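Local coordinates for protein effector EagT6 (Pseudomonas aeruginosa, PDB 1TU1) that is a homodimer that binds the toxin Tse6 and is essential for loading it onto VgrG1a and delivering it to target cells, at residues A[50-60]-A[106-115]. Residues are numbered along the deposited sequence; the frame is centred on the assembly and turned at random.
Sequences DAPFADYVARQ and FIERRPAVLI
Phe-53 lays one face of its ring on Glu-108, whose CB sits over the middle, 3.7 Å from the centroid of the Phe-53 ring and only 10° off its normal. The two side chains run antiparallel to each other, and the extended Glu-108 chain carries its carboxylate back to the root of the ring, where OE2 is 3.5 Å from Phe-53 CB. Val-57 CG2 of the same helix covers the opposite face, while the carbonyl oxygen of Phe-106 meets the ring edge in plane, 3.6 Å from Phe-53 CZ. One turn on, Tyr-56 has CG anti to its own N (chi1 164°), which sets the ring against Val-113 and Phe-106. Val-113 CG2 lies over one face, 4.1 Å from the Tyr-56 ring centroid, and Gln-60 CG over the other. The Phe-106 side chain runs roughly perpendicular to that of Tyr-56, bringing CD1 within 3.8 Å of Tyr-56 CE2.

No direct hydrogen bond joins 50-60 to 106-115, but a water accepts from Phe-53 N (3.0 Å) in the first turn of the helix and donates to Glu-108 OE2 (2.6 Å). That oxygen also takes a hydrogen bond from Gln-48, and Tyr-56 OH bonds to Asp-45, so residues of the same chain hold both polar ends. The arrangement is helix-on-sheet packing: helix 53-67 lies against the hairpin of strands 98-107 and 113-120 in the antiparallel sheet of this DcrB-family fold.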
loop_
_atom_site.group_PDB
_atom_site.type_symbol
_atom_site.label_atom_id
_atom_site.label_comp_id
_atom_site.label_asym_id
_atom_site.label_seq_id
_atom_site.Cartn_x
_atom_site.Cartn_y
_atom_site.Cartn_z
ATOM N N ASP A 50 -9.274 -8.225 -20.505
ATOM C CA ASP A 50 -10.384 -7.836 -21.376
ATOM C C ASP A 50 -11.654 -8.658 -21.126
ATOM O O ASP A 50 -12.624 -8.569 -21.883
ATOM C CB ASP A 50 -9.923 -7.871 -22.844
ATOM C CG ASP A 50 -9.059 -6.667 -23.212
ATOM O OD1 ASP A 50 -9.183 -5.583 -22.571
ATOM O OD2 ASP A 50 -8.229 -6.699 -24.141
ATOM N N ALA A 51 -11.672 -9.430 -20.045
ATOM C CA ALA A 51 -12.882 -10.147 -19.650
ATOM C C ALA A 51 -13.976 -9.190 -19.150
ATOM O O ALA A 51 -13.669 -8.135 -18.548
ATOM C CB ALA A 51 -12.575 -11.156 -18.604
ATOM N N PRO A 52 -15.237 -9.549 -19.397
ATOM C CA PRO A 52 -16.354 -8.797 -18.831
ATOM C C PRO A 52 -16.203 -8.731 -17.313
ATOM O O PRO A 52 -15.808 -9.724 -16.714
ATOM C CB PRO A 52 -17.583 -9.637 -19.207
ATOM C CG PRO A 52 -17.182 -10.391 -20.425
ATOM C CD PRO A 52 -15.699 -10.670 -20.247
ATOM N N PHE A 53 -16.515 -7.587 -16.730
ATOM C CA PHE A 53 -16.443 -7.385 -15.286
ATOM C C PHE A 53 -17.295 -8.394 -14.516
ATOM O O PHE A 53 -16.904 -8.823 -13.423
ATOM C CB PHE A 53 -16.876 -5.981 -14.943
ATOM C CG PHE A 53 -16.709 -5.632 -13.476
ATOM C CD1 PHE A 53 -15.472 -5.752 -12.848
ATOM C CD2 PHE A 53 -17.803 -5.215 -12.725
ATOM C CE1 PHE A 53 -15.340 -5.448 -11.467
ATOM C CE2 PHE A 53 -17.661 -4.899 -11.358
ATOM C CZ PHE A 53 -16.418 -5.008 -10.758
ATOM N N ALA A 54 -18.456 -8.767 -15.072
ATOM C CA ALA A 54 -19.322 -9.766 -14.451
ATOM C C ALA A 54 -18.639 -11.092 -14.313
ATOM O O ALA A 54 -18.794 -11.742 -13.276
ATOM C CB ALA A 54 -20.633 -9.925 -15.231
ATOM N N ASP A 55 -17.887 -11.503 -15.334
ATOM C CA ASP A 55 -17.123 -12.742 -15.290
ATOM C C ASP A 55 -15.974 -12.655 -14.279
ATOM O O ASP A 55 -15.673 -13.637 -13.590
ATOM C CB ASP A 55 -16.507 -13.077 -16.642
ATOM C CG ASP A 55 -17.548 -13.442 -17.713
ATOM O OD1 ASP A 55 -18.774 -13.475 -17.417
ATOM O OD2 ASP A 55 -17.179 -13.662 -18.883
ATOM N N TYR A 56 -15.314 -11.501 -14.223
ATOM C CA TYR A 56 -14.243 -11.284 -13.234
ATOM C C TYR A 56 -14.793 -11.483 -11.818
ATOM O O TYR A 56 -14.205 -12.216 -11.024
ATOM C CB TYR A 56 -13.585 -9.881 -13.388
ATOM C CG TYR A 56 -12.787 -9.520 -12.151
ATOM C CD1 TYR A 56 -11.464 -9.924 -12.012
ATOM C CD2 TYR A 56 -13.380 -8.838 -11.100
ATOM C CE1 TYR A 56 -10.744 -9.642 -10.835
ATOM C CE2 TYR A 56 -12.684 -8.545 -9.936
ATOM C CZ TYR A 56 -11.375 -8.949 -9.805
ATOM O OH TYR A 56 -10.704 -8.665 -8.648
ATOM N N VAL A 57 -15.929 -10.855 -11.515
ATOM C CA VAL A 57 -16.538 -10.954 -10.197
ATOM C C VAL A 57 -16.971 -12.401 -9.899
ATOM O O VAL A 57 -16.784 -12.901 -8.774
ATOM C CB VAL A 57 -17.704 -9.961 -10.012
ATOM C CG1 VAL A 57 -18.386 -10.162 -8.672
ATOM C CG2 VAL A 57 -17.211 -8.512 -10.108
ATOM N N ALA A 58 -17.495 -13.092 -10.921
ATOM C CA ALA A 58 -17.918 -14.478 -10.750
ATOM C C ALA A 58 -16.717 -15.322 -10.364
ATOM O O ALA A 58 -16.846 -16.208 -9.518
ATOM C CB ALA A 58 -18.588 -15.028 -12.025
ATOM N N ARG A 59 -15.561 -15.045 -10.970
ATOM C CA ARG A 59 -14.332 -15.781 -10.691
ATOM C C ARG A 59 -13.875 -15.551 -9.240
ATOM O O ARG A 59 -13.437 -16.488 -8.578
ATOM C CB ARG A 59 -13.210 -15.432 -11.682
ATOM C CG ARG A 59 -11.863 -16.131 -11.400
ATOM C CD ARG A 59 -10.789 -15.952 -12.458
ATOM N NE ARG A 59 -10.517 -14.547 -12.774
ATOM C CZ ARG A 59 -9.605 -13.765 -12.169
ATOM N NH1 ARG A 59 -8.812 -14.215 -11.202
ATOM N NH2 ARG A 59 -9.481 -12.512 -12.562
ATOM N N GLN A 60 -13.990 -14.319 -8.756
ATOM C CA GLN A 60 -13.634 -14.007 -7.370
ATOM C C GLN A 60 -14.485 -14.836 -6.413
ATOM O O GLN A 60 -13.975 -15.389 -5.449
ATOM C CB GLN A 60 -13.825 -12.522 -7.076
ATOM C CG GLN A 60 -12.960 -11.632 -7.949
ATOM C CD GLN A 60 -11.523 -12.077 -7.962
ATOM O OE1 GLN A 60 -10.917 -12.244 -6.892
ATOM N NE2 GLN A 60 -10.961 -12.279 -9.150
ATOM N N PHE A 106 -15.833 -4.546 -5.127
ATOM C CA PHE A 106 -14.992 -4.590 -6.310
ATOM C C PHE A 106 -15.466 -3.491 -7.211
ATOM O O PHE A 106 -16.665 -3.425 -7.529
ATOM C CB PHE A 106 -15.139 -5.933 -6.998
ATOM C CG PHE A 106 -14.730 -7.091 -6.165
ATOM C CD1 PHE A 106 -13.474 -7.652 -6.323
ATOM C CD2 PHE A 106 -15.589 -7.633 -5.216
ATOM C CE1 PHE A 106 -13.077 -8.750 -5.567
ATOM C CE2 PHE A 106 -15.198 -8.748 -4.445
ATOM C CZ PHE A 106 -13.939 -9.299 -4.615
ATOM N N ILE A 107 -14.554 -2.593 -7.600
ATOM C CA ILE A 107 -14.903 -1.468 -8.450
ATOM C C ILE A 107 -14.139 -1.585 -9.758
ATOM O O ILE A 107 -12.918 -1.523 -9.785
ATOM C CB ILE A 107 -14.584 -0.109 -7.789
ATOM C CG1 ILE A 107 -15.175 -0.030 -6.375
ATOM C CG2 ILE A 107 -15.076 1.044 -8.692
ATOM C CD1 ILE A 107 -14.809 1.234 -5.638
ATOM N N GLU A 108 -14.876 -1.765 -10.847
ATOM C CA GLU A 108 -14.270 -1.871 -12.161
ATOM C C GLU A 108 -13.506 -0.588 -12.481
ATOM O O GLU A 108 -14.060 0.478 -12.451
ATOM C CB GLU A 108 -15.317 -2.084 -13.265
ATOM C CG GLU A 108 -14.615 -2.496 -14.553
ATOM C CD GLU A 108 -15.548 -2.732 -15.743
ATOM O OE1 GLU A 108 -16.681 -2.183 -15.779
ATOM O OE2 GLU A 108 -15.087 -3.471 -16.628
ATOM N N ARG A 109 -12.242 -0.746 -12.839
ATOM C CA ARG A 109 -11.412 0.329 -13.352
ATOM C C ARG A 109 -10.288 -0.282 -14.179
ATOM O O ARG A 109 -9.916 -1.426 -13.995
ATOM C CB ARG A 109 -10.806 1.108 -12.172
ATOM C CG ARG A 109 -10.047 2.349 -12.503
ATOM C CD ARG A 109 -9.750 3.220 -11.256
ATOM N NE ARG A 109 -9.233 4.525 -11.644
ATOM C CZ ARG A 109 -8.004 4.763 -12.095
ATOM N NH1 ARG A 109 -7.108 3.807 -12.182
ATOM N NH2 ARG A 109 -7.658 5.987 -12.458
ATOM N N ARG A 110 -9.712 0.531 -15.052
ATOM C CA ARG A 110 -8.513 0.158 -15.795
ATOM C C ARG A 110 -7.366 1.044 -15.342
ATOM O O ARG A 110 -7.561 2.232 -15.118
ATOM C CB ARG A 110 -8.751 0.392 -17.281
ATOM C CG ARG A 110 -9.797 -0.492 -17.827
ATOM C CD ARG A 110 -9.315 -1.900 -17.882
ATOM N NE ARG A 110 -10.357 -2.814 -18.319
ATOM C CZ ARG A 110 -10.282 -4.121 -18.162
ATOM N NH1 ARG A 110 -9.212 -4.648 -17.584
ATOM N NH2 ARG A 110 -11.279 -4.904 -18.597
ATOM N N PRO A 111 -6.168 0.496 -15.204
ATOM C CA PRO A 111 -5.812 -0.866 -15.595
ATOM C C PRO A 111 -6.088 -1.970 -14.585
ATOM O O PRO A 111 -5.762 -3.126 -14.874
ATOM C CB PRO A 111 -4.297 -0.737 -15.787
ATOM C CG PRO A 111 -3.920 0.227 -14.676
ATOM C CD PRO A 111 -5.013 1.221 -14.648
ATOM N N ALA A 112 -6.651 -1.637 -13.422
ATOM C CA ALA A 112 -6.814 -2.604 -12.327
ATOM C C ALA A 112 -8.091 -2.351 -11.553
ATOM O O ALA A 112 -8.495 -1.186 -11.326
ATOM C CB ALA A 112 -5.612 -2.588 -11.392
ATOM N N VAL A 113 -8.763 -3.449 -11.216
ATOM C CA VAL A 113 -9.957 -3.402 -10.397
ATOM C C VAL A 113 -9.536 -2.847 -9.025
ATOM O O VAL A 113 -8.525 -3.277 -8.496
ATOM C CB VAL A 113 -10.595 -4.791 -10.258
ATOM C CG1 VAL A 113 -11.740 -4.804 -9.258
ATOM C CG2 VAL A 113 -11.111 -5.292 -11.637
ATOM N N LEU A 114 -10.272 -1.868 -8.514
ATOM C CA LEU A 114 -10.035 -1.326 -7.170
ATOM C C LEU A 114 -10.955 -2.048 -6.174
ATOM O O LEU A 114 -12.179 -2.070 -6.345
ATOM C CB LEU A 114 -10.288 0.169 -7.143
ATOM C CG LEU A 114 -9.837 0.924 -5.869
ATOM C CD1 LEU A 114 -8.315 0.955 -5.797
ATOM C CD2 LEU A 114 -10.410 2.307 -5.855
ATOM N N ILE A 115 -10.350 -2.631 -5.142
ATOM C CA ILE A 115 -11.042 -3.466 -4.167
ATOM C C ILE A 115 -10.932 -2.833 -2.797
ATOM O O ILE A 115 -9.821 -2.474 -2.371
ATOM C CB ILE A 115 -10.442 -4.847 -4.148
ATOM C CG1 ILE A 115 -10.583 -5.490 -5.528
ATOM C CG2 ILE A 115 -11.143 -5.752 -3.075
ATOM C CD1 ILE A 115 -9.940 -6.841 -5.679
HETATM O O HOH W 1 -14.083 -5.459 -20.084
HETATM O O HOH W 2 -16.398 -5.031 -18.264
#